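Local coordinates for molybdate-binding protein MolA (PDB 3PSH) that binds molybdate and tungstate in the periplasm and delivers molybdate to its cognate ABC transporter for low-affinity import, at residues D192-S198 / I219-V225. Numbering follows the deposited sequence.
Sequences DLGTYGS and IKGFKQV. With MOO (molybdate ion), chain B.
Gly197 N gives its hydrogen to Gly221 O at 2.7 Å, the shortest hydrogen bond between 192-198 and 219-225. Close by, Ser198 N donates to Ile219 O at 2.8 Å, while Gly221 N donates to Ser198 O. From there the chains run on as antiparallel strands 194-196 and 222-224, whose axes come within 4.7 Å and make an angle of 148°. Thr195 and Lys223 form the hydrogen-bonded pair, each backbone N donating to the other's O, and Val225 N closes the far end on Leu193 O.

The side chains divide between the two faces of the sheet. On the side that bears Tyr196 and Phe222, the edge of Phe222 meets the face of the tyrosine ring in an edge-to-face (T-shaped) pair, CD1 lying over the ring centre, 3.6 Å above its plane, with the rings inclined at 65°. Phe222 has its CG anti to the backbone N (chi1 178°), which brings CD1 over that ring and next to Thr195 O. Further along, the extended Gln224 chain carries NE2 across to Asp192 O, which it meets from above the carbonyl plane at 2.9 Å. On the other side of the sheet, Thr195 CG2 touches Val225 CG1, and Thr195 OG1 is bonded to Met188 O of strand 184-188.

With Phe222 packed on one face of its ring, Tyr196 OH donates to molybdate O1 at 2.5 Å; Gln241 NE2 also bonds that hydroxyl. His26, Gln27, Arg243, Gly279 and Tyr280 give further hydrogen bonds to the anion. The two-stranded antiparallel sheet contributes Tyr196 to the molybdate site of this periplasmic binding protein of the solute-binding protein 8 family.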
ATOM      1  N   ASP A 192      -1.267   1.294 -18.539  1.00 20.58           N
ATOM      2  CA  ASP A 192      -0.132   1.494 -19.456  1.00 22.09           C
ATOM      3  C   ASP A 192       1.041   0.472 -19.381  1.00 19.49           C
ATOM      4  O   ASP A 192       2.184   0.905 -19.279  1.00 21.75           O
ATOM      5  CB  ASP A 192       0.366   2.943 -19.277  1.00 23.58           C
ATOM      6  CG  ASP A 192      -0.734   3.931 -19.571  1.00 31.62           C
ATOM      7  OD1 ASP A 192      -1.390   3.770 -20.629  1.00 38.21           O
ATOM      8  OD2 ASP A 192      -0.997   4.816 -18.723  1.00 31.91           O
ATOM      9  N   LEU A 193       0.736  -0.835 -19.343  1.00 20.49           N
ATOM     10  CA  LEU A 193       1.694  -1.959 -19.242  1.00 19.46           C
ATOM     11  C   LEU A 193       2.675  -1.824 -18.057  1.00 18.00           C
ATOM     12  O   LEU A 193       3.811  -2.281 -18.108  1.00 19.12           O
ATOM     13  CB  LEU A 193       2.419  -2.293 -20.546  1.00 21.49           C
ATOM     14  CG  LEU A 193       1.677  -3.371 -21.381  1.00 21.90           C
ATOM     15  CD1 LEU A 193       2.228  -3.079 -22.823  1.00 30.62           C
ATOM     16  CD2 LEU A 193       2.067  -4.746 -20.910  1.00 23.46           C
ATOM     17  N   GLY A 194       2.171  -1.238 -16.993  1.00 18.32           N
ATOM     18  CA  GLY A 194       2.992  -1.110 -15.746  1.00 17.16           C
ATOM     19  C   GLY A 194       2.803  -2.417 -14.929  1.00 17.25           C
ATOM     20  O   GLY A 194       1.710  -3.010 -14.910  1.00 16.89           O
ATOM     21  N   THR A 195       3.863  -2.860 -14.261  1.00 15.49           N
ATOM     22  CA  THR A 195       3.670  -3.998 -13.286  1.00 15.48           C
ATOM     23  C   THR A 195       4.628  -3.820 -12.159  1.00 17.19           C
ATOM     24  O   THR A 195       5.494  -2.871 -12.192  1.00 18.60           O
ATOM     25  CB  THR A 195       3.806  -5.382 -13.979  1.00 14.60           C
ATOM     26  OG1 THR A 195       3.308  -6.372 -13.081  1.00 15.71           O
ATOM     27  CG2 THR A 195       5.290  -5.766 -14.177  1.00 13.71           C
ATOM     28  N   TYR A 196       4.559  -4.691 -11.173  1.00 14.51           N
ATOM     29  CA  TYR A 196       5.579  -4.674 -10.080  1.00 14.59           C
ATOM     30  C   TYR A 196       6.392  -5.906 -10.136  1.00 16.31           C
ATOM     31  O   TYR A 196       5.887  -7.068 -10.231  1.00 19.14           O
ATOM     32  CB  TYR A 196       4.927  -4.678  -8.691  1.00 14.65           C
ATOM     33  CG  TYR A 196       4.026  -3.481  -8.445  1.00 12.70           C
ATOM     34  CD1 TYR A 196       4.385  -2.402  -7.571  1.00 14.44           C
ATOM     35  CD2 TYR A 196       2.710  -3.405  -9.017  1.00 13.40           C
ATOM     36  CE1 TYR A 196       3.431  -1.314  -7.279  1.00 12.71           C
ATOM     37  CE2 TYR A 196       1.870  -2.312  -8.794  1.00 15.69           C
ATOM     38  CZ  TYR A 196       2.205  -1.225  -7.963  1.00 10.61           C
ATOM     39  OH  TYR A 196       1.302  -0.239  -7.690  1.00 17.03           O
ATOM     40  N   GLY A 197       7.676  -5.724 -10.008  1.00 15.84           N
ATOM     41  CA  GLY A 197       8.528  -6.819  -9.981  1.00 15.39           C
ATOM     42  C   GLY A 197       9.064  -7.073  -8.548  1.00 16.43           C
ATOM     43  O   GLY A 197       8.354  -6.873  -7.558  1.00 14.63           O
ATOM     44  N   SER A 198      10.354  -7.415  -8.389  1.00 16.70           N
ATOM     45  CA  SER A 198      10.946  -7.703  -7.085  1.00 16.07           C
ATOM     46  C   SER A 198      11.007  -6.444  -6.149  1.00 14.93           C
ATOM     47  O   SER A 198      10.914  -5.284  -6.650  1.00 14.53           O
ATOM     48  CB  SER A 198      12.384  -8.327  -7.186  1.00 15.97           C
ATOM     49  OG  SER A 198      13.218  -7.305  -7.814  1.00 20.45           O
ATOM     50  N   ILE A 219      11.989  -8.434 -13.323  1.00 19.92           N
ATOM     51  CA  ILE A 219      11.697  -7.011 -13.151  1.00 19.67           C
ATOM     52  C   ILE A 219      12.001  -6.574 -11.758  1.00 19.27           C
ATOM     53  O   ILE A 219      11.724  -7.226 -10.779  1.00 18.17           O
ATOM     54  CB  ILE A 219      10.200  -6.642 -13.551  1.00 19.44           C
ATOM     55  CG1 ILE A 219       9.797  -7.214 -14.926  1.00 16.85           C
ATOM     56  CG2 ILE A 219      10.017  -5.092 -13.635  1.00 17.93           C
ATOM     57  CD1 ILE A 219      10.736  -6.772 -16.109  1.00 20.71           C
ATOM     58  N   LYS A 220      12.605  -5.378 -11.672  1.00 18.56           N
ATOM     59  CA  LYS A 220      12.867  -4.761 -10.372  1.00 19.37           C
ATOM     60  C   LYS A 220      11.883  -3.643 -10.060  1.00 19.52           C
ATOM     61  O   LYS A 220      11.850  -2.585 -10.744  1.00 19.15           O
ATOM     62  CB  LYS A 220      14.305  -4.211 -10.403  1.00 19.97           C
ATOM     63  CG  LYS A 220      14.786  -3.737  -9.001  1.00 19.32           C
ATOM     64  CD  LYS A 220      16.027  -2.780  -9.235  1.00 23.42           C
ATOM     65  CE  LYS A 220      16.632  -2.456  -7.863  1.00 26.28           C
ATOM     66  NZ  LYS A 220      17.943  -1.798  -7.902  1.00 25.23           N
ATOM     67  N   GLY A 221      11.055  -3.887  -9.021  1.00 17.36           N
ATOM     68  CA  GLY A 221      10.103  -2.871  -8.600  1.00 17.36           C
ATOM     69  C   GLY A 221       9.143  -2.436  -9.673  1.00 19.20           C
ATOM     70  O   GLY A 221       8.616  -3.271 -10.456  1.00 18.95           O
ATOM     71  N   PHE A 222       8.739  -1.177  -9.662  1.00 16.89           N
ATOM     72  CA  PHE A 222       7.583  -0.828 -10.453  1.00 16.95           C
ATOM     73  C   PHE A 222       8.103  -0.375 -11.816  1.00 19.29           C
ATOM     74  O   PHE A 222       8.898   0.579 -11.928  1.00 18.98           O
ATOM     75  CB  PHE A 222       6.698   0.243  -9.788  1.00 17.69           C
ATOM     76  CG  PHE A 222       5.500   0.623 -10.675  1.00 18.95           C
ATOM     77  CD1 PHE A 222       4.379  -0.233 -10.803  1.00 20.71           C
ATOM     78  CD2 PHE A 222       5.643   1.712 -11.592  1.00 26.66           C
ATOM     79  CE1 PHE A 222       3.364   0.041 -11.685  1.00 26.10           C
ATOM     80  CE2 PHE A 222       4.620   1.992 -12.479  1.00 22.57           C
ATOM     81  CZ  PHE A 222       3.481   1.167 -12.538  1.00 25.48           C
ATOM     82  N   LYS A 223       7.730  -1.095 -12.897  1.00 19.84           N
ATOM     83  CA  LYS A 223       8.277  -0.780 -14.241  1.00 19.79           C
ATOM     84  C   LYS A 223       7.233  -0.915 -15.338  1.00 20.40           C
ATOM     85  O   LYS A 223       6.267  -1.689 -15.151  1.00 19.11           O
ATOM     86  CB  LYS A 223       9.476  -1.668 -14.614  1.00 18.23           C
ATOM     87  CG  LYS A 223      10.723  -1.491 -13.726  1.00 18.06           C
ATOM     88  CD  LYS A 223      11.389  -0.139 -13.946  1.00 20.15           C
ATOM     89  CE  LYS A 223      12.393   0.146 -12.799  1.00 23.94           C
ATOM     90  NZ  LYS A 223      13.417  -0.881 -12.419  1.00 24.17           N
ATOM     91  N   GLN A 224       7.431  -0.215 -16.467  1.00 23.28           N
ATOM     92  CA  GLN A 224       6.683  -0.511 -17.702  1.00 23.82           C
ATOM     93  C   GLN A 224       7.359  -1.662 -18.404  1.00 24.06           C
ATOM     94  O   GLN A 224       8.609  -1.664 -18.561  1.00 22.03           O
ATOM     95  CB  GLN A 224       6.685   0.692 -18.671  1.00 25.83           C
ATOM     96  CG  GLN A 224       5.727   0.469 -19.891  1.00 24.89           C
ATOM     97  CD  GLN A 224       5.489   1.708 -20.752  1.00 26.27           C
ATOM     98  OE1 GLN A 224       6.442   2.295 -21.268  1.00 30.41           O
ATOM     99  NE2 GLN A 224       4.218   2.095 -20.919  1.00 27.21           N
ATOM    100  N   VAL A 225       6.553  -2.669 -18.769  1.00 23.15           N
ATOM    101  CA  VAL A 225       7.074  -3.864 -19.456  1.00 23.47           C
ATOM    102  C   VAL A 225       6.478  -3.856 -20.864  1.00 22.45           C
ATOM    103  O   VAL A 225       5.598  -3.017 -21.181  1.00 25.67           O
ATOM    104  CB  VAL A 225       6.730  -5.136 -18.613  1.00 22.12           C
ATOM    105  CG1 VAL A 225       7.315  -4.909 -17.126  1.00 24.37           C
ATOM    106  CG2 VAL A 225       5.249  -5.378 -18.486  1.00 19.87           C
TER
HETATM  107 MO   MOO B   1       2.151   1.888  -4.291  1.00 33.20          MO
HETATM  108  O1  MOO B   1       1.850   0.630  -5.381  1.00 14.90           O
HETATM  109  O2  MOO B   1       3.658   2.656  -4.615  1.00 20.52           O
HETATM  110  O3  MOO B   1       2.220   1.269  -2.708  1.00 16.87           O
HETATM  111  O4  MOO B   1       0.775   2.882  -4.316  1.00 14.46           O